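Local coordinates for short-chain dehydrogenase/reductase SDR (Vibrio parahaemolyticus, PDB 3GUY) that probably catalyses an NAD(P)(H)-dependent oxidation or reduction, as a member of the short-chain dehydrogenase/reductase family with a Rossmann fold, at the interface of chains A and B. Numbering follows the deposited sequence. Chains: chain A/B, Short-chain dehydrogenase/reductase SDR.

Contacts 1 and 2 are neighbouring stretches of one helix-to-helix seam, their C-alpha centres about 6 Å apart, and both use A:Gly152. In each, helix 141-160 of chain A meets the same helix of chain B, the two running roughly antiparallel about a two-fold axis. Contact 2, with A:Trp148 facing B:Trp148, lies near that axis; contact 1 lies further out, where the start of the chain B helix meets later turns of chain A. Two-fold symmetry supplies a twin of each. Family members commonly pair through this helix, so the seam may be a biological interface within the four-chain assembly.

Contact 1: the interface of chains A and B. Residues chain A 152-153, 156; chain B 141-142, 144-145.
A:Leu153 and A:Ser156 meet B:Ser141 with both backbones in regular helical conformation, two stretches of helix 141-160 passing in roughly opposite directions. The patch illustrates how small side chains let two helices come together: serine, cysteine, alanine and glycine make up most of it, and a leucine supplies the bulk. A:Ser156 CB rests 3.5 Å from B:Ser141 CA, bringing its methylene right against the partner's backbone.

The hydroxyl of A:Ser156 turns back to its own helix. With OG placed beside the backbone N and anti to the carbonyl carbon (chi1 -61°), it hydrogen-bonds to A:Gly152 O at 2.9 Å. The C=O...OG angle is 151°, and the oxygen sits 29° out of the carbonyl plane. This bond limits rotation of the hydroxyl while its outer side meets B:Cys144; there A:Ser156 OG is 3.5 Å from the CB methylene and 3.6 Å from the thiol sulfur SG, a van der Waals approach.

A:Leu153 works along its length. Its CB lies 4.1 Å from the methyl CB of B:Ala145, and its backbone CA passes B:Ser141 O. With CG anti to the backbone N, the second torsion turns the CD1 branch towards the first turn of the chain B helix. That methyl lies 4.0 Å from B:Ser141 CB and also skirts the carbonyl and hydroxyl oxygens of the same serine.

B:Cys144 and B:Ala145 occupy variable positions inside the Tyr-x-x-x-Lys motif typical of the family. The helix bearing the conserved tyrosine and lysine thus presents intervening side chains to the other subunit, and packing here could help steady the catalytic segment. At the margin, the B:Thr142 methyl CG2 lies 4.2 Å from A:Leu153 CD1.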
# COMPACT_ATOMS: atom_id res chain seq x y z
N GLY A 152 10.07 3.99 3.01
CA GLY A 152 10.75 2.94 2.21
C GLY A 152 12.06 2.52 2.86
O GLY A 152 12.35 1.29 2.99
N LEU A 153 12.83 3.52 3.27
CA LEU A 153 14.02 3.27 4.06
C LEU A 153 13.77 2.41 5.30
O LEU A 153 14.45 1.38 5.50
CB LEU A 153 14.67 4.57 4.42
CG LEU A 153 15.89 4.55 5.34
CD1 LEU A 153 17.14 4.20 4.46
CD2 LEU A 153 16.14 5.93 6.17
N SER A 156 12.59 -1.20 4.74
CA SER A 156 13.70 -2.03 4.26
C SER A 156 14.67 -2.40 5.39
O SER A 156 15.07 -3.53 5.48
CB SER A 156 14.46 -1.33 3.13
OG SER A 156 13.57 -1.11 2.04
N SER B 141 17.92 -0.59 1.02
CA SER B 141 17.19 0.44 1.78
C SER B 141 17.18 1.83 1.17
O SER B 141 16.12 2.43 1.09
CB SER B 141 17.64 0.47 3.23
OG SER B 141 18.95 0.87 3.41
N THR B 142 18.32 2.31 0.69
CA THR B 142 18.43 3.63 0.09
C THR B 142 17.89 3.67 -1.32
O THR B 142 17.38 4.70 -1.76
CB THR B 142 19.85 4.18 0.18
OG1 THR B 142 20.79 3.26 -0.41
CG2 THR B 142 20.22 4.43 1.63
N CYS B 144 15.30 1.63 -2.36
CA CYS B 144 13.89 1.74 -1.97
C CYS B 144 13.54 3.18 -1.59
O CYS B 144 12.60 3.73 -2.13
CB CYS B 144 13.53 0.77 -0.87
SG CYS B 144 13.55 -0.91 -1.51
N ALA B 145 14.34 3.81 -0.74
CA ALA B 145 14.06 5.19 -0.35
C ALA B 145 13.86 6.12 -1.54
O ALA B 145 12.85 6.82 -1.58
CB ALA B 145 15.14 5.71 0.57

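Contact 2: the interface of chains A and B. Residues chain A 148-149, 151-152; chain B 148.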
# COMPACT_ATOMS: atom_id res chain seq x y z
N TRP A 148 7.68 9.60 1.92
CA TRP A 148 7.65 8.26 1.38
C TRP A 148 9.03 7.58 1.40
O TRP A 148 9.12 6.36 1.64
CB TRP A 148 7.09 8.22 -0.06
CG TRP A 148 5.60 8.42 -0.20
CD1 TRP A 148 4.79 9.42 0.41
CD2 TRP A 148 4.73 7.63 -0.98
NE1 TRP A 148 3.48 9.27 -0.00
CE2 TRP A 148 3.40 8.17 -0.83
CE3 TRP A 148 4.92 6.51 -1.81
CZ2 TRP A 148 2.29 7.63 -1.51
CZ3 TRP A 148 3.82 5.98 -2.48
CH2 TRP A 148 2.51 6.53 -2.30
N ALA A 149 10.06 8.37 1.11
CA ALA A 149 11.46 7.93 1.04
C ALA A 149 11.83 7.38 2.39
O ALA A 149 12.40 6.30 2.50
CB ALA A 149 12.36 9.15 0.64
N LYS A 151 9.78 6.26 4.74
CA LYS A 151 9.06 5.01 5.00
C LYS A 151 9.67 3.79 4.25
O LYS A 151 9.86 2.73 4.82
CB LYS A 151 7.59 5.12 4.63
CG LYS A 151 6.76 3.92 5.04
CD LYS A 151 5.29 4.08 4.62
CE LYS A 151 4.57 2.73 4.83
NZ LYS A 151 3.15 2.76 4.39
N GLY A 152 10.07 3.99 3.01
CA GLY A 152 10.75 2.94 2.21
C GLY A 152 12.06 2.52 2.86
O GLY A 152 12.35 1.29 2.99
N TRP B 148 10.66 4.87 -3.78
CA TRP B 148 9.44 5.24 -3.05
C TRP B 148 9.22 6.78 -3.18
O TRP B 148 8.09 7.26 -3.37
CB TRP B 148 9.56 4.87 -1.57
CG TRP B 148 9.34 3.50 -1.28
CD1 TRP B 148 9.98 2.41 -1.83
CD2 TRP B 148 8.40 2.97 -0.35
NE1 TRP B 148 9.49 1.26 -1.31
CE2 TRP B 148 8.53 1.56 -0.38
CE3 TRP B 148 7.45 3.55 0.51
CZ2 TRP B 148 7.76 0.71 0.41
CZ3 TRP B 148 6.68 2.68 1.34
CH2 TRP B 148 6.85 1.29 1.27
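B:Trp148 lays one face of its indole over A:Gly152, a worked example of an aromatic side chain fitting where the opposing helix carries no side chain. The CH-pi contact is centred: A:Gly152 CA stands 3.7 Å from the centroid of the five-membered ring and likewise of the six-membered ring, close above the bond they share. CG of B:Trp148 lies anti to the carbonyl carbon, beside the backbone N (chi1 -78°), and this turn brings the flat of the indole over the A:Gly152 backbone.

Apolar packing continues at the benzo rim. A:Lys151 has an extended chain that crosses the indole obliquely, its methylene CD 3.8 Å from B:Trp148 CZ3. Its aliphatic part makes this contact, while the terminal amine nitrogen NZ continues past the ring.

Contacts with backbone oxygens form a reciprocal set around the two tryptophans. A:Trp148 O lies 3.5 Å from B:Trp148 CE3, and B:Trp148 O lies 3.6 Å from A:Trp148 CE3. Each carbonyl also approaches the partner's CB methylene. They are carbon-oxygen packing contacts, in which each ring lies against the partner's backbone with its CE3 edge by the carbonyl of the opposing tryptophan.

In the fold, A:Trp148 and B:Trp148 directly follow the lysine of the Tyr-x-x-x-Lys motif, near the two-fold axis, where helix 141-160, lying between strands 124-128 and 167-173 in sequence, packs against its symmetry mate.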